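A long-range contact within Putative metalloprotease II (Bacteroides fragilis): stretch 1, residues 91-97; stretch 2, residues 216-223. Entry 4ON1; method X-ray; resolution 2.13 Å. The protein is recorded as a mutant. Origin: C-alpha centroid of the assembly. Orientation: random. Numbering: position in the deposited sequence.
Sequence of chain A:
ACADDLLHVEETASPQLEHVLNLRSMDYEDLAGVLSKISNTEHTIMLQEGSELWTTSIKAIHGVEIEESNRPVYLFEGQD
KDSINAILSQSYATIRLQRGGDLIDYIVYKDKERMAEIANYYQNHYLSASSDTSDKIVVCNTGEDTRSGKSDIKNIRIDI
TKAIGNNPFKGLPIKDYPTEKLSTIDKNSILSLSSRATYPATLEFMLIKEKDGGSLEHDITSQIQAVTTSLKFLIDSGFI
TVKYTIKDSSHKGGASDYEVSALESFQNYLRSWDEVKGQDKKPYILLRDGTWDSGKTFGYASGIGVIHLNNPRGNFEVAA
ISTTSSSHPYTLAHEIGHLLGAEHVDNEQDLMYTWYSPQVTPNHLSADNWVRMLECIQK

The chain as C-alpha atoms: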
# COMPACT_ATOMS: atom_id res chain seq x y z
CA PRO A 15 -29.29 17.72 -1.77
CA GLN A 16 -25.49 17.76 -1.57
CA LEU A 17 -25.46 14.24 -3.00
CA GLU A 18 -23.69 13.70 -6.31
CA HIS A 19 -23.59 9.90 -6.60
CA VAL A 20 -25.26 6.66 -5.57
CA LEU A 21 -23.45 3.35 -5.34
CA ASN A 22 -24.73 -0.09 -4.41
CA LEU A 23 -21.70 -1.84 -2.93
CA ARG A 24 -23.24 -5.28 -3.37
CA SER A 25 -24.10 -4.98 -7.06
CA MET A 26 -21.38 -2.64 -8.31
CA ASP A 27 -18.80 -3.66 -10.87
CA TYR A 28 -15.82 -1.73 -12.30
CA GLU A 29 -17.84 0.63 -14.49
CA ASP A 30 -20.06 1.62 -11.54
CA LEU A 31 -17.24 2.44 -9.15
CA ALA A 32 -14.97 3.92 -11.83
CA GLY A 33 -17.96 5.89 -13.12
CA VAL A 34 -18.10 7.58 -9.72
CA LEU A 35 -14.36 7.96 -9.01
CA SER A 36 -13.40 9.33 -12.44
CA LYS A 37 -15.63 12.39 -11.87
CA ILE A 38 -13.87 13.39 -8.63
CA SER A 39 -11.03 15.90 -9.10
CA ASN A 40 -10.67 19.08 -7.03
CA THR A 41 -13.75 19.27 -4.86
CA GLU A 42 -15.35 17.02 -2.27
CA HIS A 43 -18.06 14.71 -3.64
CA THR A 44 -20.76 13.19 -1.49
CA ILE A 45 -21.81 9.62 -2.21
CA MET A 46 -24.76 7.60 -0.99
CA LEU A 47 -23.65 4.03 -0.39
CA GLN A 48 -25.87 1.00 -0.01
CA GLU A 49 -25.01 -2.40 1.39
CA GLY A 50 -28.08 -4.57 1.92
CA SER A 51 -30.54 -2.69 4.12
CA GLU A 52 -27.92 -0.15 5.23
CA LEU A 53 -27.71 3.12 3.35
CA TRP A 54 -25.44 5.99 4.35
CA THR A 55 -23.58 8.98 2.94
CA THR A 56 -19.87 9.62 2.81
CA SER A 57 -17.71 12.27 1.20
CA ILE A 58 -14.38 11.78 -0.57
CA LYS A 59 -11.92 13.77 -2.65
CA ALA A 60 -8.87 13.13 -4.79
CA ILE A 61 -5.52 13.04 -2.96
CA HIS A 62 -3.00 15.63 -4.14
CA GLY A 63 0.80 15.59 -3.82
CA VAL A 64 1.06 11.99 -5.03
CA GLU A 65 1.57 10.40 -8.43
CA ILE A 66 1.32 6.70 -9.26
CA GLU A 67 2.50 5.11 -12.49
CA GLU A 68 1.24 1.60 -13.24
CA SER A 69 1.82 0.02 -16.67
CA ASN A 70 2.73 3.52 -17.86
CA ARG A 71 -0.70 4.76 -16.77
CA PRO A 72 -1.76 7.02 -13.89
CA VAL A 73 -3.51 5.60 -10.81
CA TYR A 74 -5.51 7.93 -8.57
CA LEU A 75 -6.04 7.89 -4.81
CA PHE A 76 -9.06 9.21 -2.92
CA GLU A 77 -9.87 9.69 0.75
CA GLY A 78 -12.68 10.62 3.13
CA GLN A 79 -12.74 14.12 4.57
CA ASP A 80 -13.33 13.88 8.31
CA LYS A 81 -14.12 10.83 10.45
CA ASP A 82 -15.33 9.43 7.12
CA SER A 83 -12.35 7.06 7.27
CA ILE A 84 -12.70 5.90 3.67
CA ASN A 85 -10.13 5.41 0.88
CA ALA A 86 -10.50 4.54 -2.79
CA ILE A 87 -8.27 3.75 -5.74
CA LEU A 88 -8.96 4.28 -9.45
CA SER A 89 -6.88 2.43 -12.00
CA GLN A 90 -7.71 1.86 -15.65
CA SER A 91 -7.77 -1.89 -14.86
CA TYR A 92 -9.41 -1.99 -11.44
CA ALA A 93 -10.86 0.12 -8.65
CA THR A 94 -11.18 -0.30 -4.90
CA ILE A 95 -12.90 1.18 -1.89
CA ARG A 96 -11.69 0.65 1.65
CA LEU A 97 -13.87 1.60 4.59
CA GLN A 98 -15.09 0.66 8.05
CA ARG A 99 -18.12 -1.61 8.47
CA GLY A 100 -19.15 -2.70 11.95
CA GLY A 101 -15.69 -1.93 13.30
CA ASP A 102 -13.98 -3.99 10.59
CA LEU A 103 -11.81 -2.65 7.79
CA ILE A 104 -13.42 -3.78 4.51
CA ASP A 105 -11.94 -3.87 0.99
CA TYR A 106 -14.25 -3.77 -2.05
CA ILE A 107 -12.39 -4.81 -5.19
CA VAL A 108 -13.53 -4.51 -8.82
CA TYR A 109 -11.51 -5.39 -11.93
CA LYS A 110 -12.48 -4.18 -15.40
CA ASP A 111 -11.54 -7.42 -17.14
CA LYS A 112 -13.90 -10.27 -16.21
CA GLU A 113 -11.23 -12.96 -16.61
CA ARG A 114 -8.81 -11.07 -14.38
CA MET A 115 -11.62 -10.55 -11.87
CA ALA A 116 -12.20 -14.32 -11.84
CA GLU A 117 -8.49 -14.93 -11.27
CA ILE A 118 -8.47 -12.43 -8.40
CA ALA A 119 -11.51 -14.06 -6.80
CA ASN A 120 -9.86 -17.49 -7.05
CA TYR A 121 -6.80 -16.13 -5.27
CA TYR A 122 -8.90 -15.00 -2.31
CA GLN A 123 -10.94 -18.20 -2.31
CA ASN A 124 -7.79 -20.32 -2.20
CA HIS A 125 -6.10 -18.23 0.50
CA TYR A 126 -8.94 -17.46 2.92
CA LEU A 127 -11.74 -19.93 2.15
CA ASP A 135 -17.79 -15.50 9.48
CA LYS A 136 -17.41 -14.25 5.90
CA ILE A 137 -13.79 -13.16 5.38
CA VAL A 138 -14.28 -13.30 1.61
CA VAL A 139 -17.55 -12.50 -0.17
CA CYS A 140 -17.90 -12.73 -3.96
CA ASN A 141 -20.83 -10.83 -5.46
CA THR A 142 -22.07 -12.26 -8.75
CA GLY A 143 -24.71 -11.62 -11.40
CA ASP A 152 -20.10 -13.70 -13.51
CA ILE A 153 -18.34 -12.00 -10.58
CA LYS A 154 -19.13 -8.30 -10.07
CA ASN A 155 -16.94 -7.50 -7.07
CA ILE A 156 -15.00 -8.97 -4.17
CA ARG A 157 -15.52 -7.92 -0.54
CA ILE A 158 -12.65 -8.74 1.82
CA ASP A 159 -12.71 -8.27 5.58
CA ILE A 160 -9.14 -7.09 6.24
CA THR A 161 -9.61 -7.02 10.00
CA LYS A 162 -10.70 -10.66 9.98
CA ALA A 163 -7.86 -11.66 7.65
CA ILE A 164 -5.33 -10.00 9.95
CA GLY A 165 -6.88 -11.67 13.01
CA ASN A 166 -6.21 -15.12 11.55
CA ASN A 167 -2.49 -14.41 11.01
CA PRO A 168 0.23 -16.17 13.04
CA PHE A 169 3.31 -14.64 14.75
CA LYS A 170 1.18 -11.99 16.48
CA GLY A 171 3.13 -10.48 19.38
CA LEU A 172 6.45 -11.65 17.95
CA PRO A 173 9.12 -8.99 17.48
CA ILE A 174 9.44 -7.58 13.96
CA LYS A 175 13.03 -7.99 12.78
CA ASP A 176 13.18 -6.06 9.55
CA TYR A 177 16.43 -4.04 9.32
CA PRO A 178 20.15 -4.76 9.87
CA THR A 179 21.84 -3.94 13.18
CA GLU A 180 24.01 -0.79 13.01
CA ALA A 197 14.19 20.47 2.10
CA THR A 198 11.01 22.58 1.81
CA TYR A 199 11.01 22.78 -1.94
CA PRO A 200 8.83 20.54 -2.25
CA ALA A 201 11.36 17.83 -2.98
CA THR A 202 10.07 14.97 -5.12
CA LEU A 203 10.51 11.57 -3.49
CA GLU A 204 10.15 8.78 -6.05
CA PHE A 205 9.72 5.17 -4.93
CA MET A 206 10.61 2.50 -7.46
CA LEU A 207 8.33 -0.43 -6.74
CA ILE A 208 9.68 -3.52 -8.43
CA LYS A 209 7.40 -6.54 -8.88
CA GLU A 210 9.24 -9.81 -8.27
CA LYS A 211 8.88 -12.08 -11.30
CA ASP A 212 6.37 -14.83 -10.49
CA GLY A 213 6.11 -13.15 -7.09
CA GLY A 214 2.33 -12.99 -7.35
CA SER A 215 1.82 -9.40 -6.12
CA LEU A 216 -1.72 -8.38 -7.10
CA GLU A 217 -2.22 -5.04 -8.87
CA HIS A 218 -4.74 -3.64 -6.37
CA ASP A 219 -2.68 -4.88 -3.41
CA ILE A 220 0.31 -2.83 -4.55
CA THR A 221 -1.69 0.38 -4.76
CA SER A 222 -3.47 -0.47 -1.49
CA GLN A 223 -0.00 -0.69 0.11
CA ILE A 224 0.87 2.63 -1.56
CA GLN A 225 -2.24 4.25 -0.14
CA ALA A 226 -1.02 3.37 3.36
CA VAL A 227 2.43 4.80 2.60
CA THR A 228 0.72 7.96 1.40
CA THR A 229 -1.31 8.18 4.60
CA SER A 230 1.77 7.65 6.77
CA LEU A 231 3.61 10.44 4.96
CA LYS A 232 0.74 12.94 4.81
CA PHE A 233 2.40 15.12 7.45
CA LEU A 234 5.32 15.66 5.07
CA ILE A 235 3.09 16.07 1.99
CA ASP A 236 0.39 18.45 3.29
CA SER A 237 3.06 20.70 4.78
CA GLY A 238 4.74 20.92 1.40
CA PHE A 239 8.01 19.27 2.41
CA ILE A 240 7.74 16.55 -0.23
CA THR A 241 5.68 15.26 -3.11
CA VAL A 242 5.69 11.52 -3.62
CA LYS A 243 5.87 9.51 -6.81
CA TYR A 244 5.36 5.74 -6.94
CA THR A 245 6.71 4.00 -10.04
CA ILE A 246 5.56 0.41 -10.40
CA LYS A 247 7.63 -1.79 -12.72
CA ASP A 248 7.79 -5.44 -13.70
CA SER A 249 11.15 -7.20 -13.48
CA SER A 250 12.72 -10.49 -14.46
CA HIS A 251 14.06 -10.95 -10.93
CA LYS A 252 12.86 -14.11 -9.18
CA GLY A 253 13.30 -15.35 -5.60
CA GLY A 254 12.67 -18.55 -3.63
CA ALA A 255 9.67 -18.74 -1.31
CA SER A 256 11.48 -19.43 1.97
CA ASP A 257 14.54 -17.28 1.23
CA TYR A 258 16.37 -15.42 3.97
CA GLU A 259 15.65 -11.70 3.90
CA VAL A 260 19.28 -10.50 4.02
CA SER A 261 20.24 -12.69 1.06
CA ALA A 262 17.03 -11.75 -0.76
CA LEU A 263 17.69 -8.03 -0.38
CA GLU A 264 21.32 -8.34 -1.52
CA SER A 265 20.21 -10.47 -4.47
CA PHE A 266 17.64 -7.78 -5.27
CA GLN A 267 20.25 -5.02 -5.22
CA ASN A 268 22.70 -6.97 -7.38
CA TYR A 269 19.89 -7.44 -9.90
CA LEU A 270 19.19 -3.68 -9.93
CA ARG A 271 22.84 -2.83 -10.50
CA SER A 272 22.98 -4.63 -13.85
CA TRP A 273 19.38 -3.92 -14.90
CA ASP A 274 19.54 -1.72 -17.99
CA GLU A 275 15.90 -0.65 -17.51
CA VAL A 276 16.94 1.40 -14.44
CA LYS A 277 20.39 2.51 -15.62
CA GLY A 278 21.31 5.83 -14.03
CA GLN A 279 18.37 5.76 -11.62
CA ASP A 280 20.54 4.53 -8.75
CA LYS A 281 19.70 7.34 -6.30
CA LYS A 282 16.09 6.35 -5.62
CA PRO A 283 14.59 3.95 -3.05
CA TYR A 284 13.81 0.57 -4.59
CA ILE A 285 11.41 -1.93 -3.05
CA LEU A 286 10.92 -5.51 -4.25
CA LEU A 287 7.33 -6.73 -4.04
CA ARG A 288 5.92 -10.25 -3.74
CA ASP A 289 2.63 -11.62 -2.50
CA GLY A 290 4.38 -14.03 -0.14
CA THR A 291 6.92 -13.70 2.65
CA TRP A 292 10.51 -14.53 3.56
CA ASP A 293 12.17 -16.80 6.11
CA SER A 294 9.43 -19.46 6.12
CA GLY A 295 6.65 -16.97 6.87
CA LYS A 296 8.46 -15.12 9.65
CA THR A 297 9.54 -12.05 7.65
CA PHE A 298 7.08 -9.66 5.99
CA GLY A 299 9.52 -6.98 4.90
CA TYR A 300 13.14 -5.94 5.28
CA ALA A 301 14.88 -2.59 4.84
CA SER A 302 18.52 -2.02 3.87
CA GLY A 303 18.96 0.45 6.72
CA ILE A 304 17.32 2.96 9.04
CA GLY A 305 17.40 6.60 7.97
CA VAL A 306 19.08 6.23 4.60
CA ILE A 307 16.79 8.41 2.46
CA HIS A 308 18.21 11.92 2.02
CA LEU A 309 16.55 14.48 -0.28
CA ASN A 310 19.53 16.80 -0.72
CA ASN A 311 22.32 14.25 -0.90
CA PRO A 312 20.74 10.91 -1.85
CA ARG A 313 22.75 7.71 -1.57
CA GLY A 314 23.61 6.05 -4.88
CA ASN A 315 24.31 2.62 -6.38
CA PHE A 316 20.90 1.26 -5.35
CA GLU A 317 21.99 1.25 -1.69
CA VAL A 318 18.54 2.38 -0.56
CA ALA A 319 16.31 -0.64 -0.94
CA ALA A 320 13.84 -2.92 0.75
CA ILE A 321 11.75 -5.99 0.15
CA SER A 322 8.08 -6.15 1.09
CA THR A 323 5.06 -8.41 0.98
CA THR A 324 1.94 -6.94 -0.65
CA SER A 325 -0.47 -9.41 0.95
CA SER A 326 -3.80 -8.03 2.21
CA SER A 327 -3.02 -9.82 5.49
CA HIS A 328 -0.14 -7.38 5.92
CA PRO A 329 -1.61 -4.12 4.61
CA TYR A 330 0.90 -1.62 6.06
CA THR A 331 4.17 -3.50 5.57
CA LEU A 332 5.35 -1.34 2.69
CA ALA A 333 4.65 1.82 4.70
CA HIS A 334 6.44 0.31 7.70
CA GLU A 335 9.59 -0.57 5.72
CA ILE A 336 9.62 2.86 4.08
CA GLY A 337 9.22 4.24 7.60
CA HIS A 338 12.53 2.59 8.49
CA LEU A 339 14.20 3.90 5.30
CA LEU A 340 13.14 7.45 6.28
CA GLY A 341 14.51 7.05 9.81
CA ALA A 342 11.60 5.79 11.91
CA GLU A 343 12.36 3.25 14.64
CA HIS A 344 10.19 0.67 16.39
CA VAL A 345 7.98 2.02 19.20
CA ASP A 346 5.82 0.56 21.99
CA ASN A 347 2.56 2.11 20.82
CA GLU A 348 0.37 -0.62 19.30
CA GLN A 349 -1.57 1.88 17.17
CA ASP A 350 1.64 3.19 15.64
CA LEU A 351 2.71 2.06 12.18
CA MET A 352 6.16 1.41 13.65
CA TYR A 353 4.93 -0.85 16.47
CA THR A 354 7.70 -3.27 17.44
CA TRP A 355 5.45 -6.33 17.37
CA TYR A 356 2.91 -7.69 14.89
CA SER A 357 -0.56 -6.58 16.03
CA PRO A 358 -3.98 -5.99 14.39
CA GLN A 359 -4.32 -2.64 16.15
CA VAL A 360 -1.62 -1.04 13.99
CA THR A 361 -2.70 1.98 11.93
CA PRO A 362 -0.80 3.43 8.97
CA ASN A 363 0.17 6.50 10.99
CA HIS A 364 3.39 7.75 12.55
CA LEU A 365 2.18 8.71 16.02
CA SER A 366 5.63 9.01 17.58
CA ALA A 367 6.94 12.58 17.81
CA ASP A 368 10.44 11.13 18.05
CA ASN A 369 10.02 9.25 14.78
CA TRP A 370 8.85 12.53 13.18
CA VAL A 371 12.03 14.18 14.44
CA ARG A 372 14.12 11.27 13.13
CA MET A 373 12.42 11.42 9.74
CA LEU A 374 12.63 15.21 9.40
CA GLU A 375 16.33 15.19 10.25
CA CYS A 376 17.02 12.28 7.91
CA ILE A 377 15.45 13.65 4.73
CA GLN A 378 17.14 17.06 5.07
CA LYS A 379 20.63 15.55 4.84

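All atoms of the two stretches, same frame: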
# COMPACT_ATOMS: atom_id res chain seq x y z
N SER A 91 -7.53 -0.44 -14.86
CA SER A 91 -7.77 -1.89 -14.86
C SER A 91 -8.60 -2.39 -13.68
O SER A 91 -9.10 -3.52 -13.68
CB SER A 91 -6.44 -2.64 -14.88
OG SER A 91 -5.65 -2.23 -15.98
N TYR A 92 -8.70 -1.57 -12.64
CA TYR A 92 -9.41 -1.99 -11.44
C TYR A 92 -9.73 -0.76 -10.60
O TYR A 92 -9.19 0.32 -10.83
CB TYR A 92 -8.56 -2.98 -10.63
CG TYR A 92 -7.28 -2.35 -10.15
CD1 TYR A 92 -7.24 -1.63 -8.96
CD2 TYR A 92 -6.12 -2.44 -10.90
CE1 TYR A 92 -6.08 -1.04 -8.52
CE2 TYR A 92 -4.95 -1.85 -10.48
CZ TYR A 92 -4.94 -1.15 -9.29
OH TYR A 92 -3.80 -0.54 -8.85
N ALA A 93 -10.59 -0.94 -9.60
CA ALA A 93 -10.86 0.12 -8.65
C ALA A 93 -11.16 -0.52 -7.31
O ALA A 93 -11.57 -1.68 -7.25
CB ALA A 93 -12.02 1.01 -9.10
N THR A 94 -10.93 0.22 -6.23
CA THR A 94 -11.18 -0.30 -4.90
C THR A 94 -11.77 0.77 -4.01
O THR A 94 -11.57 1.96 -4.25
CB THR A 94 -9.89 -0.82 -4.20
OG1 THR A 94 -9.04 0.30 -3.88
CG2 THR A 94 -9.14 -1.80 -5.09
N ILE A 95 -12.47 0.33 -2.98
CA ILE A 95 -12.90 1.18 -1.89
C ILE A 95 -12.55 0.47 -0.61
O ILE A 95 -12.76 -0.74 -0.49
CB ILE A 95 -14.43 1.45 -1.89
CG1 ILE A 95 -14.87 2.18 -3.15
CG2 ILE A 95 -14.82 2.28 -0.68
CD1 ILE A 95 -16.29 2.71 -3.05
N ARG A 96 -11.97 1.20 0.34
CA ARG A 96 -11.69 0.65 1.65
C ARG A 96 -12.40 1.49 2.69
O ARG A 96 -12.24 2.72 2.71
CB ARG A 96 -10.18 0.60 1.92
CG ARG A 96 -9.82 0.07 3.29
CD ARG A 96 -8.33 -0.11 3.45
NE ARG A 96 -7.84 -1.22 2.65
CZ ARG A 96 -6.58 -1.66 2.67
NH1 ARG A 96 -5.69 -1.08 3.46
NH2 ARG A 96 -6.23 -2.68 1.90
N LEU A 97 -13.20 0.86 3.54
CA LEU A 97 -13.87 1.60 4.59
C LEU A 97 -14.22 0.73 5.79
O LEU A 97 -14.02 -0.49 5.77
CB LEU A 97 -15.12 2.28 4.04
CG LEU A 97 -16.03 1.50 3.09
CD1 LEU A 97 -16.78 0.41 3.82
CD2 LEU A 97 -17.00 2.43 2.40
N LEU A 216 -0.53 -8.78 -6.36
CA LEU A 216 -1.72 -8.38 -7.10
C LEU A 216 -1.75 -6.88 -7.32
O LEU A 216 -1.38 -6.11 -6.44
CB LEU A 216 -2.98 -8.83 -6.35
CG LEU A 216 -3.05 -10.31 -5.97
CD1 LEU A 216 -4.38 -10.63 -5.27
CD2 LEU A 216 -2.83 -11.21 -7.19
N GLU A 217 -2.22 -6.46 -8.50
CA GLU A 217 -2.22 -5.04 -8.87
C GLU A 217 -2.84 -4.14 -7.81
O GLU A 217 -2.23 -3.15 -7.40
CB GLU A 217 -2.96 -4.86 -10.21
CG GLU A 217 -2.40 -5.69 -11.36
CD GLU A 217 -3.08 -7.04 -11.47
OE1 GLU A 217 -2.90 -7.86 -10.55
OE2 GLU A 217 -3.80 -7.29 -12.47
N HIS A 218 -4.05 -4.48 -7.35
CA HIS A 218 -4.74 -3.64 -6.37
C HIS A 218 -4.08 -3.70 -4.99
O HIS A 218 -4.20 -2.75 -4.21
CB HIS A 218 -6.20 -4.07 -6.24
CG HIS A 218 -6.38 -5.38 -5.56
ND1 HIS A 218 -6.24 -6.59 -6.21
CD2 HIS A 218 -6.66 -5.68 -4.26
CE1 HIS A 218 -6.44 -7.57 -5.35
NE2 HIS A 218 -6.69 -7.05 -4.16
N ASP A 219 -3.42 -4.80 -4.67
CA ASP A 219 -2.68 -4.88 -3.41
C ASP A 219 -1.53 -3.88 -3.37
O ASP A 219 -1.30 -3.22 -2.36
CB ASP A 219 -2.13 -6.29 -3.17
CG ASP A 219 -3.17 -7.24 -2.61
OD1 ASP A 219 -4.10 -6.77 -1.92
OD2 ASP A 219 -3.04 -8.47 -2.84
N ILE A 220 -0.81 -3.76 -4.48
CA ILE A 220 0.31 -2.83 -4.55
C ILE A 220 -0.14 -1.40 -4.29
O ILE A 220 0.47 -0.68 -3.50
CB ILE A 220 1.01 -2.92 -5.92
CG1 ILE A 220 1.58 -4.33 -6.11
CG2 ILE A 220 2.13 -1.89 -6.02
CD1 ILE A 220 2.15 -4.59 -7.50
N THR A 221 -1.23 -0.99 -4.94
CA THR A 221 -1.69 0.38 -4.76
C THR A 221 -2.42 0.55 -3.42
O THR A 221 -2.45 1.65 -2.88
CB THR A 221 -2.59 0.82 -5.92
OG1 THR A 221 -3.61 -0.15 -6.16
CG2 THR A 221 -1.73 0.98 -7.20
N SER A 222 -2.96 -0.53 -2.87
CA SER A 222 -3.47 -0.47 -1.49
C SER A 222 -2.32 -0.26 -0.50
O SER A 222 -2.46 0.51 0.45
CB SER A 222 -4.24 -1.74 -1.11
OG SER A 222 -5.44 -1.85 -1.86
N GLN A 223 -1.19 -0.92 -0.72
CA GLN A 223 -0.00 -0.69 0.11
C GLN A 223 0.49 0.75 -0.03
O GLN A 223 0.91 1.37 0.95
CB GLN A 223 1.13 -1.64 -0.27
CG GLN A 223 0.85 -3.13 -0.01
CD GLN A 223 1.15 -3.53 1.42
OE1 GLN A 223 1.91 -2.86 2.12
NE2 GLN A 223 0.57 -4.64 1.86

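This is a small strand-to-helix packing contact, built mainly around the side chain of Y92 and fastened by one hydroxyl-to-hydroxyl hydrogen bond. Strand 92-97 and helix 217-223 come no closer than 9.2 Å between their axes, and their directions differ by 47°. Side chains must therefore bridge the gap. Together the two stretches bury 292 Å².

The strand presents alternate residues to the helix. The CA-to-CB bonds of Y92, T94 and R96 point toward it. A93 points away, and I95 and L97 are out of reach.

Y92 contributes the most buried area. Its chi1 is p (63°), and the ring lies along the start of the helix. H218 CA sits over one face of the ring, 3.6 Å from Y92 CE1. E217 CB lies 3.6 Å from Y92 CE2, in an oblique position. The backbones are also nearest here, with Y92 CA 7.1 Å from H218 CA. At the ring edge, Y92 OH is hydrogen-bonded to T221 OG1 at 2.7 Å. T221 OG1 is also 3.3 Å from H218 O, at best a weak hydrogen bond, and the proton's place is not settled. Y92 OH has a further hydrogen bond elsewhere in the structure.

The other contacts are looser. T94 CG2 meets H218 CB at 3.9 Å, a methyl-to-methylene contact. The H218 side chain starts sideways and its end leads away from the strand; both ring nitrogens are hydrogen-bonded elsewhere. R96 extends with chi1 and chi2 both t, and its NH2 reaches S222 CB at 3.7 Å. This is van der Waals packing. S222 OG instead donates to H218 O at 2.8 Å, within its own helix. No salt bridge joins the stretches.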